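Local coordinates for protein exotoxin A (Pseudomonas aeruginosa, PDB 1IKP) that transfers ADP-ribose from NAD to eukaryotic elongation factor 2, its catalytic domain probably delivered into the host cell by binding and targeting domains, at residues A[195-209]-A[232-246]. The protein carries 2 engineered substitutions. Sequence-based numbering, arbitrary orientation.
Sequences VLCLLDQLDGVYNYL and PAKHDLDIKPTVISH. Engineered in segment 195-209: Gln201 (natural residue Pro).
Leu209, on the helix that begins after Gly204, packs into the bend formed by residues 239-244. Its CB lies beside Ile244 CG1, and CG sits between Thr242 O and Ile239 CD1. The two methyls then diverge: CD1 reaches Ile244 CG1 at 3.6 Å, while CD2 turns to the backbone carbonyls and comes 3.4 Å from Thr242 O, with Ile239 CD1 a little farther off. CG stands anti to the carbonyl carbon (chi1 -57°), which turns both methyls to residues 239-244. Ile244 continues the apolar cluster: its CD1 meets Leu196 CD1 tip to tip at 3.7 Å, and its side chain crosses that of Tyr206 at about a right angle, with Ile244 CD1 near Tyr206 CD1. Tyr208 and Ile239 run past each other in opposite directions, Ile239 CD1 lying at the ring edge, 3.7 Å from Tyr208 CD2.

Both segments belong to the receptor-binding domain, whose concanavalin-like architecture is built from beta sheets. Here a loop with a short helix and the connection entering strand 245-248 lie against each other; Met129 of strand 126-136 touches both Val205 and Leu209.

At the other end, Lys234 passes the backbone O of Gln201 with its CG, runs on extended and bends at its last torsion (chi4 57°), bringing NZ to Asp200 O. This hydrogen bond of 2.9 Å approaches nearly in line with the carbonyl (C=O...N angle 161°), and the same oxygen also accepts from Asp203 N. A longer salt bridge joins Lys234 NZ to Asp203 OD2 at 3.5 Å; the ammonium probably offsets repulsion between that carboxylate oxygen and Asp200 O. The engineered Gln201 lays its amide against Pro232 CB, and one water donates to the backbone O of Gln201 and accepts from His235 N.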
# COMPACT_ATOMS: atom_id res chain seq x y z
N VAL A 195 -7.92 -2.66 7.95
CA VAL A 195 -8.40 -1.86 9.08
C VAL A 195 -9.91 -2.11 9.23
O VAL A 195 -10.46 -2.05 10.35
CB VAL A 195 -8.09 -0.33 8.87
CG1 VAL A 195 -8.81 0.22 7.63
CG2 VAL A 195 -8.50 0.45 10.10
N LEU A 196 -10.56 -2.43 8.12
CA LEU A 196 -12.01 -2.71 8.14
C LEU A 196 -12.30 -3.97 8.93
O LEU A 196 -13.39 -4.14 9.48
CB LEU A 196 -12.56 -2.80 6.72
CG LEU A 196 -12.38 -1.52 5.88
CD1 LEU A 196 -13.12 -1.66 4.58
CD2 LEU A 196 -12.90 -0.30 6.66
N CYS A 197 -11.33 -4.87 8.98
CA CYS A 197 -11.46 -6.13 9.71
C CYS A 197 -11.48 -5.90 11.21
O CYS A 197 -11.88 -6.78 11.98
CB CYS A 197 -10.29 -7.05 9.34
SG CYS A 197 -10.24 -7.56 7.59
N LEU A 198 -11.05 -4.72 11.66
CA LEU A 198 -11.05 -4.42 13.09
C LEU A 198 -12.40 -3.85 13.55
O LEU A 198 -12.66 -3.75 14.76
CB LEU A 198 -9.98 -3.39 13.42
CG LEU A 198 -8.57 -3.63 12.92
CD1 LEU A 198 -7.67 -2.54 13.44
CD2 LEU A 198 -8.08 -4.98 13.36
N LEU A 199 -13.24 -3.50 12.59
CA LEU A 199 -14.51 -2.83 12.89
C LEU A 199 -15.71 -3.75 12.78
O LEU A 199 -16.13 -4.11 11.69
CB LEU A 199 -14.65 -1.62 11.96
CG LEU A 199 -13.40 -0.72 11.85
CD1 LEU A 199 -13.63 0.34 10.79
CD2 LEU A 199 -13.09 -0.11 13.20
N ASP A 200 -16.28 -4.10 13.93
CA ASP A 200 -17.43 -4.99 13.95
C ASP A 200 -18.59 -4.43 13.15
O ASP A 200 -19.35 -5.18 12.52
CB ASP A 200 -17.86 -5.24 15.40
CG ASP A 200 -16.80 -5.97 16.20
OD1 ASP A 200 -15.66 -5.45 16.30
OD2 ASP A 200 -17.10 -7.05 16.73
N GLN A 201 -18.73 -3.11 13.15
CA GLN A 201 -19.82 -2.47 12.43
C GLN A 201 -19.74 -2.72 10.93
O GLN A 201 -20.71 -2.51 10.21
CB GLN A 201 -19.81 -0.96 12.72
CG GLN A 201 -20.19 -0.63 14.16
CD GLN A 201 -19.82 0.78 14.56
OE1 GLN A 201 -20.13 1.74 13.86
NE2 GLN A 201 -19.15 0.92 15.70
N LEU A 202 -18.58 -3.19 10.46
CA LEU A 202 -18.39 -3.46 9.04
C LEU A 202 -18.00 -4.91 8.72
O LEU A 202 -17.34 -5.17 7.71
CB LEU A 202 -17.32 -2.51 8.48
CG LEU A 202 -17.71 -1.03 8.50
CD1 LEU A 202 -16.64 -0.22 7.79
CD2 LEU A 202 -19.06 -0.84 7.82
N ASP A 203 -18.43 -5.84 9.56
CA ASP A 203 -18.10 -7.25 9.31
C ASP A 203 -18.58 -7.71 7.94
O ASP A 203 -19.70 -7.41 7.54
CB ASP A 203 -18.73 -8.14 10.39
CG ASP A 203 -18.08 -7.97 11.74
OD1 ASP A 203 -16.83 -7.93 11.80
OD2 ASP A 203 -18.82 -7.87 12.74
N GLY A 204 -17.71 -8.41 7.22
CA GLY A 204 -18.05 -8.92 5.90
C GLY A 204 -17.67 -8.04 4.73
O GLY A 204 -17.61 -8.51 3.58
N VAL A 205 -17.39 -6.77 4.99
CA VAL A 205 -17.03 -5.87 3.90
C VAL A 205 -15.68 -6.22 3.27
O VAL A 205 -15.55 -6.26 2.04
CB VAL A 205 -17.01 -4.39 4.37
CG1 VAL A 205 -16.54 -3.48 3.22
CG2 VAL A 205 -18.41 -3.97 4.82
N TYR A 206 -14.68 -6.45 4.11
CA TYR A 206 -13.36 -6.77 3.60
C TYR A 206 -13.43 -8.05 2.76
O TYR A 206 -12.94 -8.08 1.63
CB TYR A 206 -12.37 -6.94 4.74
CG TYR A 206 -10.97 -7.21 4.27
CD1 TYR A 206 -10.10 -6.17 3.96
CD2 TYR A 206 -10.52 -8.52 4.09
CE1 TYR A 206 -8.82 -6.43 3.48
CE2 TYR A 206 -9.26 -8.79 3.61
CZ TYR A 206 -8.41 -7.74 3.30
OH TYR A 206 -7.16 -8.00 2.80
N ASN A 207 -14.05 -9.09 3.29
CA ASN A 207 -14.14 -10.34 2.53
C ASN A 207 -14.75 -10.13 1.16
O ASN A 207 -14.25 -10.64 0.16
CB ASN A 207 -14.96 -11.38 3.29
CG ASN A 207 -15.08 -12.68 2.52
OD1 ASN A 207 -14.08 -13.33 2.21
ND2 ASN A 207 -16.31 -13.05 2.18
N TYR A 208 -15.85 -9.38 1.10
CA TYR A 208 -16.50 -9.14 -0.18
C TYR A 208 -15.66 -8.33 -1.17
O TYR A 208 -15.51 -8.72 -2.32
CB TYR A 208 -17.86 -8.45 0.03
CG TYR A 208 -18.58 -8.13 -1.26
CD1 TYR A 208 -18.99 -9.15 -2.13
CD2 TYR A 208 -18.86 -6.81 -1.61
CE1 TYR A 208 -19.67 -8.85 -3.32
CE2 TYR A 208 -19.53 -6.50 -2.79
CZ TYR A 208 -19.94 -7.52 -3.64
OH TYR A 208 -20.62 -7.19 -4.79
N LEU A 209 -15.12 -7.20 -0.71
CA LEU A 209 -14.33 -6.32 -1.57
C LEU A 209 -12.92 -6.79 -1.92
O LEU A 209 -12.45 -6.52 -3.02
CB LEU A 209 -14.24 -4.92 -0.95
CG LEU A 209 -15.59 -4.25 -0.68
CD1 LEU A 209 -15.37 -2.91 -0.02
CD2 LEU A 209 -16.32 -4.08 -1.99
N PRO A 232 -24.33 2.94 17.80
CA PRO A 232 -23.82 2.86 16.43
C PRO A 232 -24.64 1.93 15.56
O PRO A 232 -25.20 0.93 16.03
CB PRO A 232 -22.39 2.35 16.63
CG PRO A 232 -22.02 2.80 18.01
CD PRO A 232 -23.30 2.61 18.79
N ALA A 233 -24.69 2.25 14.28
CA ALA A 233 -25.42 1.46 13.31
C ALA A 233 -24.54 0.37 12.69
O ALA A 233 -23.32 0.52 12.60
CB ALA A 233 -25.95 2.37 12.21
N LYS A 234 -25.18 -0.72 12.28
CA LYS A 234 -24.51 -1.83 11.61
C LYS A 234 -25.38 -2.02 10.38
O LYS A 234 -26.39 -2.73 10.42
CB LYS A 234 -24.51 -3.08 12.48
CG LYS A 234 -23.79 -4.27 11.85
CD LYS A 234 -23.67 -5.43 12.83
CE LYS A 234 -23.10 -6.66 12.15
NZ LYS A 234 -21.77 -6.41 11.53
N HIS A 235 -25.00 -1.37 9.30
CA HIS A 235 -25.76 -1.40 8.06
C HIS A 235 -25.70 -2.68 7.24
O HIS A 235 -24.66 -3.32 7.14
CB HIS A 235 -25.33 -0.22 7.18
CG HIS A 235 -25.51 1.12 7.83
ND1 HIS A 235 -24.45 1.86 8.33
CD2 HIS A 235 -26.63 1.84 8.09
CE1 HIS A 235 -24.91 2.98 8.86
NE2 HIS A 235 -26.23 2.99 8.73
N ASP A 236 -26.85 -3.04 6.67
CA ASP A 236 -26.91 -4.21 5.81
C ASP A 236 -26.19 -3.75 4.55
O ASP A 236 -26.21 -2.57 4.22
CB ASP A 236 -28.36 -4.57 5.47
CG ASP A 236 -29.12 -5.11 6.67
OD1 ASP A 236 -28.58 -6.00 7.36
OD2 ASP A 236 -30.25 -4.65 6.92
N LEU A 237 -25.55 -4.68 3.85
CA LEU A 237 -24.79 -4.32 2.66
C LEU A 237 -25.51 -4.50 1.33
O LEU A 237 -26.27 -5.44 1.13
CB LEU A 237 -23.48 -5.11 2.62
CG LEU A 237 -22.59 -5.15 3.87
CD1 LEU A 237 -21.39 -6.05 3.61
CD2 LEU A 237 -22.13 -3.74 4.26
N ASP A 238 -25.25 -3.56 0.43
CA ASP A 238 -25.76 -3.57 -0.93
C ASP A 238 -24.72 -2.70 -1.63
O ASP A 238 -25.01 -1.86 -2.49
CB ASP A 238 -27.15 -2.92 -1.01
CG ASP A 238 -27.78 -3.09 -2.38
OD1 ASP A 238 -27.57 -4.16 -2.98
OD2 ASP A 238 -28.48 -2.17 -2.84
N ILE A 239 -23.47 -2.95 -1.25
CA ILE A 239 -22.33 -2.18 -1.74
C ILE A 239 -21.79 -2.53 -3.11
O ILE A 239 -21.80 -3.69 -3.53
CB ILE A 239 -21.16 -2.24 -0.73
CG1 ILE A 239 -20.66 -3.67 -0.58
CG2 ILE A 239 -21.62 -1.73 0.63
CD1 ILE A 239 -19.51 -3.81 0.40
N LYS A 240 -21.31 -1.50 -3.81
CA LYS A 240 -20.71 -1.68 -5.12
C LYS A 240 -19.34 -2.32 -4.88
O LYS A 240 -18.65 -1.96 -3.93
CB LYS A 240 -20.55 -0.31 -5.80
CG LYS A 240 -20.05 -0.39 -7.23
CD LYS A 240 -19.93 1.00 -7.84
CE LYS A 240 -19.39 0.93 -9.26
NZ LYS A 240 -19.23 2.29 -9.85
N PRO A 241 -18.96 -3.30 -5.72
CA PRO A 241 -17.69 -4.05 -5.66
C PRO A 241 -16.39 -3.23 -5.74
O PRO A 241 -15.31 -3.81 -5.91
CB PRO A 241 -17.82 -5.02 -6.82
CG PRO A 241 -19.29 -5.24 -6.92
CD PRO A 241 -19.82 -3.85 -6.77
N THR A 242 -16.49 -1.92 -5.62
CA THR A 242 -15.32 -1.04 -5.68
C THR A 242 -14.26 -1.46 -4.66
O THR A 242 -14.54 -1.61 -3.48
CB THR A 242 -15.73 0.41 -5.38
OG1 THR A 242 -16.80 0.79 -6.26
CG2 THR A 242 -14.56 1.35 -5.58
N VAL A 243 -13.01 -1.63 -5.11
CA VAL A 243 -11.99 -2.04 -4.18
C VAL A 243 -11.78 -1.02 -3.06
O VAL A 243 -12.01 0.19 -3.24
CB VAL A 243 -10.63 -2.30 -4.89
CG1 VAL A 243 -10.77 -3.41 -5.93
CG2 VAL A 243 -10.13 -1.05 -5.55
N ILE A 244 -11.38 -1.52 -1.91
CA ILE A 244 -11.11 -0.66 -0.77
C ILE A 244 -9.94 0.23 -1.14
O ILE A 244 -8.94 -0.24 -1.70
CB ILE A 244 -10.72 -1.47 0.46
CG1 ILE A 244 -11.89 -2.39 0.88
CG2 ILE A 244 -10.35 -0.56 1.61
CD1 ILE A 244 -11.46 -3.47 1.84
N SER A 245 -10.04 1.52 -0.84
CA SER A 245 -8.91 2.39 -1.11
C SER A 245 -8.62 3.31 0.04
O SER A 245 -9.47 3.58 0.86
CB SER A 245 -9.14 3.23 -2.37
OG SER A 245 -10.09 4.29 -2.15
N HIS A 246 -7.37 3.77 0.10
CA HIS A 246 -6.92 4.75 1.08
C HIS A 246 -6.43 5.94 0.25
O HIS A 246 -6.10 5.81 -0.93
CB HIS A 246 -5.71 4.25 1.86
CG HIS A 246 -6.02 3.44 3.08
ND1 HIS A 246 -6.33 2.09 3.03
CD2 HIS A 246 -6.01 3.77 4.40
CE1 HIS A 246 -6.49 1.64 4.26
NE2 HIS A 246 -6.30 2.63 5.11
O HOH W 1 -22.20 -0.30 9.29
O HOH W 2 -10.73 -4.41 -1.86
O HOH W 3 -13.73 -6.03 -5.48